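Local coordinates for PHD finger protein 14 (Danio rerio, PDB 7D86), which reads chromatin through its zinc-finger PZP region, binding preferentially to unmodified histone H3, and represses PDGFRA expression, at residues Thr35-Glu38 / Gly39-Gly42; Phe107-Asp111 / Lys112-Val116. One frame throughout, in Å; residues are numbered along the deposited sequence.

Contact 1: residues Thr35-Glu38 / Gly39-Gly42; sequences TVHE and GCYG. With ZN (zinc ion), chain E.
His37 and Cys40 grip one zinc ion from either end of a tight turn where strand 35-37 passes into a short helix: ND1 of His37 binds the metal at 2.1 Å and SG of Cys40 at 2.3 Å. Cys12 and Cys15 complete this three-cysteine, one-histidine site of the first PHD-type finger. The thiolate sits at the rim of the imidazole, near its plane, with Cys40 SG 3.6 Å from His37 CB. A chi1 of -76° puts the imidazole beside its backbone N, on the zinc side, and the further turn of the ring presents ND1 to the metal; this bond and the NE2 hydrogen bond to Asn19 O together fix its rotation. The backbone turn sets the spacing of the two ligands. Cys40 N makes a weak, bent bond to His37 O (3.0 Å, 132°), and Tyr41 N a straighter one to Glu38 O (3.1 Å), arriving from above the carbonyl plane. Val36 CG2 meets both Cys40 CB and Tyr41 CB, 3.9 Å from each, its side chain crossing that of Tyr41 at about a right angle. With CG anti to its N, Tyr41 carries its ring away from 35-38, and the hydroxyl is hydrogen-bonded to Phe85 O and Asp65 N. Gly42 then leaves helix 38-41 with positive phi, while strand 35-37 pairs antiparallel with strand 26-28 and Ile84 covers Val36 and Tyr41.

Contact 2: residues Phe107-Asp111 / Lys112-Val116; sequences FGDID and KLRPV
A type I beta turn from Ile110 to Leu113 forms the bend of this loop between helices 96-101 and 120-123, closed by a weak bond from Leu113 N to Ile110 O (3.0 Å). Lys112 N reaches one residue further back, to Gly108 O, in a nearly straight bond of 3.2 Å, and Arg114 N bonds to Asp109 O at 2.9 Å from above the carbonyl plane. Across the bend, Asp109 OD1 meets Arg114 NE at 3.0 Å in a salt bridge whose hydrogen bond is weak and bent (123°), the carboxylate and guanidinium planes standing 79° apart. Arg114 CG, set between its own N and carbonyl carbon (chi1 62°), lies 3.6 Å from Asp109 CB, and the chain extends from there to NE. The 6→1 bond of Arg114 N and the weak 5→2 bond of Leu113 N, with Leu113 at positive phi, make a Schellman motif in the PHD-zinc-finger-like domain; Val116 beyond it makes backbone hydrogen bonds with Glu87 and Asp89. With an alanine at Asp109, the Arg114 guanidinium is likely to lose its carboxylate mate and turn more freely. Ile110 and Val116 run alongside each other in the same direction, CG2 to CG2 at 4.1 Å, and both side chains rest on Lys86 of strand 85-87.

How the contacts relate
Contact 1 comes first along the chain, in the first PHD-type finger, and contact 2 follows within the PHD-zinc-finger-like domain; their centres lie 12 Å apart. The two touch directly: Ile110 CD1 packs at 3.8 Å from Tyr41 C and at 3.7 Å from Gly42 N, while Leu113 CD2 comes within 3.4 Å of Gly42 O. Strand 85-87, whose Phe85 and Lys86 are both bonded to Tyr41, also touches contact 2 and so bridges them. The end of the zinc-bound turn at 39-42 therefore packs against the 107-116 loop, joining the two zinc-finger modules into one compact PZP unit, consistent with both being required for histone H3 binding.

Contact 1: residues Thr35-Glu38 / Gly39-Gly42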
loop_
_atom_site.group_PDB
_atom_site.type_symbol
_atom_site.label_atom_id
_atom_site.label_comp_id
_atom_site.label_asym_id
_atom_site.label_seq_id
_atom_site.Cartn_x
_atom_site.Cartn_y
_atom_site.Cartn_z
ATOM N N THR A 35 -9.448 -6.711 -4.239
ATOM C CA THR A 35 -9.138 -6.718 -5.662
ATOM C C THR A 35 -7.736 -6.170 -5.880
ATOM O O THR A 35 -7.347 -5.183 -5.252
ATOM C CB THR A 35 -10.150 -5.882 -6.452
ATOM O OG1 THR A 35 -10.271 -4.590 -5.850
ATOM C CG2 THR A 35 -11.515 -6.561 -6.464
ATOM N N VAL A 36 -6.985 -6.809 -6.775
ATOM C CA VAL A 36 -5.577 -6.477 -6.962
ATOM C C VAL A 36 -5.144 -6.937 -8.341
ATOM O O VAL A 36 -5.636 -7.945 -8.865
ATOM C CB VAL A 36 -4.712 -7.109 -5.840
ATOM C CG1 VAL A 36 -4.748 -8.640 -5.922
ATOM C CG2 VAL A 36 -3.277 -6.588 -5.899
ATOM N N HIS A 37 -4.242 -6.165 -8.962
ATOM C CA HIS A 37 -3.530 -6.628 -10.141
ATOM C C HIS A 37 -2.737 -7.881 -9.798
ATOM O O HIS A 37 -2.107 -7.958 -8.739
ATOM C CB HIS A 37 -2.555 -5.556 -10.654
ATOM C CG HIS A 37 -3.197 -4.425 -11.399
ATOM N ND1 HIS A 37 -3.062 -3.111 -11.007
ATOM C CD2 HIS A 37 -3.926 -4.405 -12.541
ATOM C CE1 HIS A 37 -3.703 -2.330 -11.860
ATOM N NE2 HIS A 37 -4.236 -3.090 -12.800
ATOM N N GLU A 38 -2.769 -8.862 -10.703
ATOM C CA GLU A 38 -1.821 -9.970 -10.630
ATOM C C GLU A 38 -0.399 -9.456 -10.427
ATOM O O GLU A 38 0.321 -9.914 -9.531
ATOM C CB GLU A 38 -1.896 -10.812 -11.906
ATOM C CG GLU A 38 -3.156 -11.634 -12.065
ATOM C CD GLU A 38 -3.292 -12.201 -13.467
ATOM O OE1 GLU A 38 -2.814 -11.551 -14.420
ATOM O OE2 GLU A 38 -3.872 -13.294 -13.618
ATOM N N GLY A 39 0.014 -8.487 -11.248
ATOM C CA GLY A 39 1.361 -7.949 -11.178
ATOM C C GLY A 39 1.643 -7.142 -9.930
ATOM O O GLY A 39 2.811 -6.941 -9.590
ATOM N N CYS A 40 0.607 -6.684 -9.232
ATOM C CA CYS A 40 0.808 -5.979 -7.973
ATOM C C CYS A 40 0.818 -6.903 -6.762
ATOM O O CYS A 40 1.048 -6.428 -5.645
ATOM C CB CYS A 40 -0.265 -4.900 -7.789
ATOM S SG CYS A 40 -0.124 -3.509 -8.937
ATOM N N TYR A 41 0.591 -8.209 -6.950
ATOM C CA TYR A 41 0.538 -9.149 -5.838
ATOM C C TYR A 41 1.495 -10.323 -5.994
ATOM O O TYR A 41 1.472 -11.239 -5.163
ATOM C CB TYR A 41 -0.891 -9.686 -5.664
ATOM C CG TYR A 41 -1.202 -10.217 -4.279
ATOM C CD1 TYR A 41 -1.032 -9.417 -3.160
ATOM C CD2 TYR A 41 -1.702 -11.508 -4.095
ATOM C CE1 TYR A 41 -1.323 -9.879 -1.898
ATOM C CE2 TYR A 41 -1.994 -11.988 -2.830
ATOM C CZ TYR A 41 -1.808 -11.168 -1.735
ATOM O OH TYR A 41 -2.104 -11.629 -0.475
ATOM N N GLY A 42 2.334 -10.328 -7.026
ATOM C CA GLY A 42 3.206 -11.454 -7.285
ATOM C C GLY A 42 2.568 -12.595 -8.040
ATOM O O GLY A 42 3.192 -13.652 -8.171
HETATM ZN ZN ZN E . -2.219 -2.549 -9.216
#

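Contact 2: residues Phe107-Asp111 / Lys112-Val116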
loop_
_atom_site.group_PDB
_atom_site.type_symbol
_atom_site.label_atom_id
_atom_site.label_comp_id
_atom_site.label_asym_id
_atom_site.label_seq_id
_atom_site.Cartn_x
_atom_site.Cartn_y
_atom_site.Cartn_z
ATOM N N PHE A 107 10.962 -4.983 -1.301
ATOM C CA PHE A 107 9.601 -5.275 -1.733
ATOM C C PHE A 107 9.549 -6.200 -2.941
ATOM O O PHE A 107 8.500 -6.800 -3.197
ATOM C CB PHE A 107 8.833 -3.980 -2.034
ATOM C CG PHE A 107 9.610 -2.970 -2.833
ATOM C CD1 PHE A 107 9.755 -3.111 -4.202
ATOM C CD2 PHE A 107 10.166 -1.860 -2.214
ATOM C CE1 PHE A 107 10.460 -2.177 -4.938
ATOM C CE2 PHE A 107 10.871 -0.921 -2.945
ATOM C CZ PHE A 107 11.019 -1.080 -4.309
ATOM N N GLY A 108 10.653 -6.344 -3.673
ATOM C CA GLY A 108 10.700 -7.331 -4.731
ATOM C C GLY A 108 10.588 -8.767 -4.264
ATOM O O GLY A 108 10.607 -9.677 -5.101
ATOM N N ASP A 109 10.475 -8.996 -2.951
ATOM C CA ASP A 109 10.370 -10.357 -2.436
ATOM C C ASP A 109 9.095 -11.036 -2.922
ATOM O O ASP A 109 9.115 -12.205 -3.326
ATOM C CB ASP A 109 10.417 -10.347 -0.911
ATOM C CG ASP A 109 11.786 -9.997 -0.369
ATOM O OD1 ASP A 109 12.780 -10.131 -1.114
ATOM O OD2 ASP A 109 11.865 -9.594 0.809
ATOM N N ILE A 110 7.972 -10.314 -2.891
ATOM C CA ILE A 110 6.696 -10.919 -3.254
ATOM C C ILE A 110 6.668 -11.293 -4.730
ATOM O O ILE A 110 6.019 -12.275 -5.111
ATOM C CB ILE A 110 5.537 -9.980 -2.874
ATOM C CG1 ILE A 110 5.622 -8.664 -3.646
ATOM C CG2 ILE A 110 5.543 -9.718 -1.379
ATOM C CD1 ILE A 110 4.665 -8.579 -4.818
ATOM N N ASP A 111 7.353 -10.524 -5.581
ATOM C CA ASP A 111 7.536 -10.934 -6.970
ATOM C C ASP A 111 8.282 -12.258 -7.046
ATOM O O ASP A 111 7.909 -13.153 -7.814
ATOM C CB ASP A 111 8.288 -9.850 -7.744
ATOM C CG ASP A 111 7.461 -8.598 -7.954
ATOM O OD1 ASP A 111 6.256 -8.612 -7.625
ATOM O OD2 ASP A 111 8.021 -7.598 -8.452
ATOM N N LYS A 112 9.346 -12.398 -6.251
ATOM C CA LYS A 112 10.080 -13.652 -6.136
ATOM C C LYS A 112 9.332 -14.701 -5.320
ATOM O O LYS A 112 9.893 -15.774 -5.066
ATOM C CB LYS A 112 11.456 -13.400 -5.515
ATOM C CG LYS A 112 12.264 -12.307 -6.191
ATOM C CD LYS A 112 13.635 -12.157 -5.545
ATOM C CE LYS A 112 14.430 -11.023 -6.182
ATOM N NZ LYS A 112 15.825 -10.951 -5.660
ATOM N N LEU A 113 8.098 -14.410 -4.898
ATOM C CA LEU A 113 7.267 -15.342 -4.138
ATOM C C LEU A 113 7.934 -15.742 -2.822
ATOM O O LEU A 113 8.033 -16.923 -2.483
ATOM C CB LEU A 113 6.920 -16.574 -4.977
ATOM C CG LEU A 113 6.123 -16.351 -6.262
ATOM C CD1 LEU A 113 5.869 -17.674 -6.975
ATOM C CD2 LEU A 113 4.814 -15.642 -5.955
ATOM N N ARG A 114 8.385 -14.744 -2.071
ATOM C CA ARG A 114 8.982 -14.975 -0.764
ATOM C C ARG A 114 8.536 -13.879 0.190
ATOM O O ARG A 114 8.110 -12.806 -0.243
ATOM C CB ARG A 114 10.514 -15.052 -0.846
ATOM C CG ARG A 114 11.238 -13.819 -1.326
ATOM C CD ARG A 114 12.729 -14.041 -1.146
ATOM N NE ARG A 114 13.553 -13.001 -1.752
ATOM C CZ ARG A 114 14.882 -13.026 -1.758
ATOM N NH1 ARG A 114 15.525 -14.038 -1.188
ATOM N NH2 ARG A 114 15.568 -12.046 -2.329
ATOM N N PRO A 115 8.584 -14.137 1.498
ATOM C CA PRO A 115 7.963 -13.215 2.455
ATOM C C PRO A 115 8.648 -11.859 2.497
ATOM O O PRO A 115 9.808 -11.695 2.121
ATOM C CB PRO A 115 8.116 -13.936 3.800
ATOM C CG PRO A 115 8.324 -15.369 3.454
ATOM C CD PRO A 115 9.060 -15.368 2.155
ATOM N N VAL A 116 7.892 -10.874 2.981
ATOM C CA VAL A 116 8.467 -9.568 3.267
ATOM C C VAL A 116 9.462 -9.706 4.407
ATOM O O VAL A 116 9.159 -10.304 5.447
ATOM C CB VAL A 116 7.358 -8.564 3.609
ATOM C CG1 VAL A 116 7.959 -7.174 3.842
ATOM C CG2 VAL A 116 6.314 -8.533 2.505
#